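Local coordinates for protein EvdO1 (Micromonospora carbonacea, PDB 4XBZ) that probably acts as a metal-dependent oxygenase of the phytanoyl-CoA dioxygenase family, carrying out an oxidative cyclization in orthosomycin biosynthesis, at residues R77-R82 and E109-K114; R129-L134 and L235-I240. One frame throughout, in Å; residues are numbered along the deposited sequence.

Interaction 1: residues R77-R82 and E109-K114; sequences RALIDR and EYVVDK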
loop_
_atom_site.group_PDB
_atom_site.type_symbol
_atom_site.label_atom_id
_atom_site.label_comp_id
_atom_site.label_asym_id
_atom_site.label_seq_id
_atom_site.Cartn_x
_atom_site.Cartn_y
_atom_site.Cartn_z
ATOM N N ARG A 77 28.392 16.232 4.378
ATOM C CA ARG A 77 29.645 16.864 3.998
ATOM C C ARG A 77 30.823 16.003 4.460
ATOM O O ARG A 77 31.757 15.733 3.701
ATOM C CB ARG A 77 29.750 18.269 4.587
ATOM C CG ARG A 77 31.021 18.997 4.147
ATOM C CD ARG A 77 31.422 20.080 5.130
ATOM N NE ARG A 77 31.680 19.531 6.458
ATOM C CZ ARG A 77 32.754 18.810 6.779
ATOM N NH1 ARG A 77 33.674 18.522 5.862
ATOM N NH2 ARG A 77 32.900 18.358 8.017
ATOM N N ALA A 78 30.739 15.553 5.705
ATOM C CA ALA A 78 31.761 14.703 6.292
ATOM C C ALA A 78 32.010 13.453 5.454
ATOM O O ALA A 78 33.149 13.057 5.259
ATOM C CB ALA A 78 31.373 14.324 7.704
ATOM N N LEU A 79 30.948 12.839 4.940
ATOM C CA LEU A 79 31.102 11.608 4.167
ATOM C C LEU A 79 31.732 11.879 2.818
ATOM O O LEU A 79 32.557 11.104 2.330
ATOM C CB LEU A 79 29.753 10.914 3.983
ATOM C CG LEU A 79 29.270 10.215 5.253
ATOM C CD1 LEU A 79 27.770 10.053 5.248
ATOM C CD2 LEU A 79 29.977 8.865 5.373
ATOM N N ILE A 80 31.338 12.986 2.213
ATOM C CA ILE A 80 31.873 13.339 0.911
ATOM C C ILE A 80 33.353 13.651 1.073
ATOM O O ILE A 80 34.170 13.207 0.274
ATOM C CB ILE A 80 31.121 14.532 0.274
ATOM C CG1 ILE A 80 29.711 14.101 -0.150
ATOM C CG2 ILE A 80 31.892 15.064 -0.918
ATOM C CD1 ILE A 80 28.857 15.235 -0.746
ATOM N N ASP A 81 33.692 14.382 2.134
ATOM C CA ASP A 81 35.086 14.755 2.393
ATOM C C ASP A 81 35.940 13.490 2.552
ATOM O O ASP A 81 37.063 13.412 2.042
ATOM C CB ASP A 81 35.185 15.660 3.636
ATOM C CG ASP A 81 36.600 16.178 3.885
ATOM O OD1 ASP A 81 37.366 16.375 2.913
ATOM O OD2 ASP A 81 36.949 16.400 5.064
ATOM N N ARG A 82 35.375 12.486 3.222
ATOM C CA ARG A 82 36.053 11.209 3.416
ATOM C C ARG A 82 36.336 10.505 2.096
ATOM O O ARG A 82 37.434 9.983 1.886
ATOM C CB ARG A 82 35.215 10.305 4.318
ATOM C CG ARG A 82 35.551 8.823 4.233
ATOM C CD ARG A 82 34.632 8.016 5.144
ATOM N NE ARG A 82 35.010 6.610 5.198
ATOM C CZ ARG A 82 34.409 5.713 5.971
ATOM N NH1 ARG A 82 33.400 6.078 6.764
ATOM N NH2 ARG A 82 34.816 4.450 5.954
ATOM N N GLU A 109 27.631 4.134 -0.213
ATOM C CA GLU A 109 26.688 3.141 0.328
ATOM C C GLU A 109 26.849 2.928 1.822
ATOM O O GLU A 109 27.955 3.058 2.368
ATOM C CB GLU A 109 26.843 1.784 -0.359
ATOM C CG GLU A 109 26.609 1.791 -1.859
ATOM C CD GLU A 109 25.152 1.682 -2.261
ATOM O OE1 GLU A 109 24.272 1.449 -1.400
ATOM O OE2 GLU A 109 24.898 1.828 -3.471
ATOM N N TYR A 110 25.736 2.560 2.457
ATOM C CA TYR A 110 25.682 2.203 3.876
ATOM C C TYR A 110 26.047 3.412 4.726
ATOM O O TYR A 110 26.850 3.326 5.659
ATOM C CB TYR A 110 26.593 1.001 4.177
ATOM C CG TYR A 110 26.412 -0.108 3.174
ATOM C CD1 TYR A 110 25.197 -0.786 3.082
ATOM C CD2 TYR A 110 27.432 -0.457 2.296
ATOM C CE1 TYR A 110 25.003 -1.794 2.145
ATOM C CE2 TYR A 110 27.257 -1.467 1.353
ATOM C CZ TYR A 110 26.030 -2.132 1.281
ATOM O OH TYR A 110 25.827 -3.134 0.355
ATOM N N VAL A 111 25.429 4.542 4.388
ATOM C CA VAL A 111 25.662 5.796 5.089
ATOM C C VAL A 111 25.008 5.762 6.459
ATOM O O VAL A 111 25.344 6.561 7.326
ATOM C CB VAL A 111 25.121 6.998 4.297
ATOM C CG1 VAL A 111 25.814 7.100 2.940
ATOM C CG2 VAL A 111 23.626 6.858 4.114
ATOM N N VAL A 112 24.067 4.842 6.649
ATOM C CA VAL A 112 23.429 4.675 7.949
ATOM C C VAL A 112 24.420 4.056 8.949
ATOM O O VAL A 112 24.426 4.385 10.132
ATOM C CB VAL A 112 22.148 3.804 7.830
ATOM C CG1 VAL A 112 21.931 2.955 9.080
ATOM C CG2 VAL A 112 20.933 4.677 7.509
ATOM N N ASP A 113 25.273 3.172 8.462
ATOM C CA ASP A 113 26.334 2.603 9.289
ATOM C C ASP A 113 27.456 3.629 9.525
ATOM O O ASP A 113 28.116 3.620 10.566
ATOM C CB ASP A 113 26.888 1.343 8.623
ATOM C CG ASP A 113 27.873 0.588 9.502
ATOM O OD1 ASP A 113 27.604 0.422 10.712
ATOM O OD2 ASP A 113 28.915 0.144 8.970
ATOM N N LYS A 114 27.650 4.530 8.564
ATOM C CA LYS A 114 28.846 5.371 8.568
ATOM C C LYS A 114 28.682 6.637 9.399
ATOM O O LYS A 114 29.658 7.230 9.820
ATOM C CB LYS A 114 29.250 5.726 7.130
ATOM C CG LYS A 114 29.795 4.537 6.342
ATOM C CD LYS A 114 30.046 4.877 4.873
ATOM C CE LYS A 114 30.691 3.691 4.145
ATOM N NZ LYS A 114 29.908 2.411 4.277
#
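Leu79 reaches from helix 66-86 into the angle between Val111 and Lys114 of the short helix 111-114, crossing both side chains at about a right angle, and its two methyls divide the work. CD2 lies 3.7 Å from Lys114 CB, with Lys114 CD not much farther off, so that the leucine packs across the root and middle of the lysine chain. CD1 approaches Val111 CB at 4.2 Å. This is the closely packed half: Leu79 and Val111 are both buried, and Ile118 of helix 116-121 touches both, while Ile108 adds to the cover over Leu79. One turn along the same helix the character changes. Arg82, whose CG stands anti to the backbone N (chi1 161°) and whose chain runs extended as far as NE, crosses the lysine chain at about a right angle on the exposed side. Across the contact its NH1 meets methylenes of Lys114, the nearest being CG at 3.9 Å, and Lys114 CE lies over one face of the guanidinium. The lysine chain bends at chi4 (54°), and its NZ donates a 2.8 Å hydrogen bond to Glu109 O, in the carbonyl plane, and forms a salt bridge with Asp91. Arg82 NH2 and Lys114 NZ are 5.6 Å apart. Since no hydrogen bond or salt bridge joins the two segments, their cohesion is van der Waals in kind, and the lysine serves it as a hydrocarbon chain; Asp91 and the Glu109 carbonyl probably offset the cost of holding two like charges so near each other.

Interaction 2: residues R129-L134 and L235-I240; sequences RIMEQL and LLLHNI
Leu237 carries all the close contacts between strand 235-239 and helix 125-134, meeting three helix residues through its two methyls. From the strand its CB points toward the helix, and CG is set anti to the carbonyl carbon, the chi1 of -58° giving the branch its direction; neither CB nor CG closely approaches the helix segment, and the methyls do the touching. CD1 rests against two residues one turn apart, 3.9 Å from Ile130 CG2 and 4.0 Å from Leu134 CD1. CD2 meets Met131 CE end to end at 3.4 Å, tighter than a usual van der Waals contact. The methionine, bent at chi2 and chi3, curls its methyl in toward the strand although its CB does not head that way. The axes of helix segment 129-134 and strand 235-239 run nearly parallel, 18° apart and 11.8 Å distant at closest approach. Phe52 of helix 46-55 touches both Leu237 and Leu134, and Leu58 and Val60 of the neighbouring strand also lie against Leu237. On the strand's other face, His238 hydrogen-bonds Asp162, a nickel ligand, and its ring meets that of His244, another ligand. A helix packed on the outer face of the major sheet, with the metal site within, is characteristic of the double-stranded beta-helix fold.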
loop_
_atom_site.group_PDB
_atom_site.type_symbol
_atom_site.label_atom_id
_atom_site.label_comp_id
_atom_site.label_asym_id
_atom_site.label_seq_id
_atom_site.Cartn_x
_atom_site.Cartn_y
_atom_site.Cartn_z
ATOM N N ARG A 129 6.158 6.119 9.694
ATOM C CA ARG A 129 4.703 6.012 9.731
ATOM C C ARG A 129 4.098 6.193 8.346
ATOM O O ARG A 129 3.050 5.600 8.047
ATOM C CB ARG A 129 4.088 7.016 10.716
ATOM C CG ARG A 129 4.116 6.496 12.153
ATOM C CD ARG A 129 3.106 7.193 13.062
ATOM N NE ARG A 129 3.620 8.431 13.641
ATOM C CZ ARG A 129 4.516 8.487 14.626
ATOM N NH1 ARG A 129 5.025 7.371 15.141
ATOM N NH2 ARG A 129 4.915 9.665 15.092
ATOM N N ILE A 130 4.744 7.006 7.508
ATOM C CA ILE A 130 4.312 7.141 6.124
ATOM C C ILE A 130 4.591 5.851 5.372
ATOM O O ILE A 130 3.703 5.324 4.692
ATOM C CB ILE A 130 5.012 8.290 5.389
ATOM C CG1 ILE A 130 4.562 9.643 5.940
ATOM C CG2 ILE A 130 4.730 8.189 3.892
ATOM C CD1 ILE A 130 5.468 10.790 5.510
ATOM N N MET A 131 5.830 5.364 5.488
ATOM C CA MET A 131 6.232 4.094 4.889
ATOM C C MET A 131 5.318 2.953 5.304
ATOM O O MET A 131 4.931 2.130 4.479
ATOM C CB MET A 131 7.684 3.746 5.252
ATOM C CG MET A 131 8.741 4.551 4.476
ATOM S SD MET A 131 8.640 4.339 2.676
ATOM C CE MET A 131 7.594 5.715 2.234
ATOM N N GLU A 132 4.962 2.911 6.580
ATOM C CA GLU A 132 4.070 1.864 7.053
ATOM C C GLU A 132 2.710 1.911 6.375
ATOM O O GLU A 132 2.129 0.865 6.125
ATOM C CB GLU A 132 3.871 1.933 8.562
ATOM C CG GLU A 132 3.478 0.581 9.122
ATOM C CD GLU A 132 2.421 0.658 10.197
ATOM O OE1 GLU A 132 1.659 1.655 10.206
ATOM O OE2 GLU A 132 2.367 -0.279 11.036
ATOM N N GLN A 133 2.197 3.107 6.084
ATOM C CA GLN A 133 0.926 3.217 5.371
ATOM C C GLN A 133 1.090 2.805 3.908
ATOM O O GLN A 133 0.166 2.252 3.306
ATOM C CB GLN A 133 0.349 4.640 5.460
ATOM C CG GLN A 133 -0.448 4.904 6.728
ATOM C CD GLN A 133 -1.555 3.857 6.977
ATOM O OE1 GLN A 133 -2.569 3.814 6.262
ATOM N NE2 GLN A 133 -1.371 3.029 8.010
ATOM N N LEU A 134 2.268 3.052 3.345
ATOM C CA LEU A 134 2.470 2.831 1.918
ATOM C C LEU A 134 3.014 1.445 1.610
ATOM O O LEU A 134 2.522 0.759 0.727
ATOM C CB LEU A 134 3.401 3.901 1.347
ATOM C CG LEU A 134 2.879 5.343 1.428
ATOM C CD1 LEU A 134 3.848 6.311 0.753
ATOM C CD2 LEU A 134 1.506 5.451 0.802
ATOM N N LEU A 235 11.089 15.673 1.213
ATOM C CA LEU A 235 11.171 14.244 0.949
ATOM C C LEU A 235 10.449 13.846 -0.335
ATOM O O LEU A 235 9.252 14.107 -0.500
ATOM C CB LEU A 235 10.596 13.466 2.142
ATOM C CG LEU A 235 10.221 12.003 1.882
ATOM C CD1 LEU A 235 11.442 11.128 1.676
ATOM C CD2 LEU A 235 9.315 11.454 2.987
ATOM N N LEU A 236 11.179 13.218 -1.245
ATOM C CA LEU A 236 10.556 12.658 -2.435
ATOM C C LEU A 236 10.391 11.132 -2.305
ATOM O O LEU A 236 11.358 10.389 -2.120
ATOM C CB LEU A 236 11.358 12.996 -3.699
ATOM C CG LEU A 236 10.729 12.477 -5.005
ATOM C CD1 LEU A 236 9.444 13.216 -5.315
ATOM C CD2 LEU A 236 11.691 12.552 -6.189
ATOM N N LEU A 237 9.141 10.693 -2.386
ATOM C CA LEU A 237 8.787 9.281 -2.413
ATOM C C LEU A 237 8.576 8.872 -3.855
ATOM O O LEU A 237 7.755 9.481 -4.560
ATOM C CB LEU A 237 7.515 9.024 -1.592
ATOM C CG LEU A 237 7.619 9.469 -0.130
ATOM C CD1 LEU A 237 6.260 9.540 0.551
ATOM C CD2 LEU A 237 8.578 8.552 0.631
ATOM N N HIS A 238 9.309 7.863 -4.319
ATOM C CA HIS A 238 8.973 7.334 -5.630
ATOM C C HIS A 238 8.986 5.811 -5.707
ATOM O O HIS A 238 9.789 5.110 -5.080
ATOM C CB HIS A 238 9.864 7.980 -6.721
ATOM C CG HIS A 238 11.201 7.335 -6.941
ATOM N ND1 HIS A 238 12.373 7.879 -6.455
ATOM C CD2 HIS A 238 11.567 6.276 -7.701
ATOM C CE1 HIS A 238 13.399 7.147 -6.858
ATOM N NE2 HIS A 238 12.936 6.165 -7.614
ATOM N N ASN A 239 7.994 5.334 -6.443
ATOM C CA ASN A 239 7.853 3.953 -6.846
ATOM C C ASN A 239 9.000 3.602 -7.778
ATOM O O ASN A 239 9.259 4.344 -8.728
ATOM C CB ASN A 239 6.507 3.776 -7.536
ATOM C CG ASN A 239 6.168 2.337 -7.825
ATOM O OD1 ASN A 239 7.039 1.501 -8.073
ATOM N ND2 ASN A 239 4.875 2.045 -7.828
ATOM N N ILE A 240 9.680 2.490 -7.512
ATOM C CA ILE A 240 10.844 2.103 -8.313
ATOM C C ILE A 240 10.468 1.802 -9.772
ATOM O O ILE A 240 11.340 1.771 -10.643
ATOM C CB ILE A 240 11.565 0.867 -7.712
ATOM C CG1 ILE A 240 10.566 -0.275 -7.513
ATOM C CG2 ILE A 240 12.225 1.226 -6.378
ATOM C CD1 ILE A 240 11.108 -1.624 -7.815
#

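Both interactions hold a helix against a second element, a short helix in one and a strand in the other, through a leucine whose two methyls take different partners. Interaction 2 is core: its four touching residues are all buried, and its strand belongs to the major sheet. Interaction 1 is only partly buried, so aliphatic packing grades into a charged, more exposed edge where a lysine and an arginine share the surface. The centres of interaction 1 and interaction 2 lie about 23 Å apart, and the two hold separate elements without touching. Strand 139-147, touched by Val111, and strand 235-239 nevertheless belong to the same sheet, so the two contacts pack helices about one common framework.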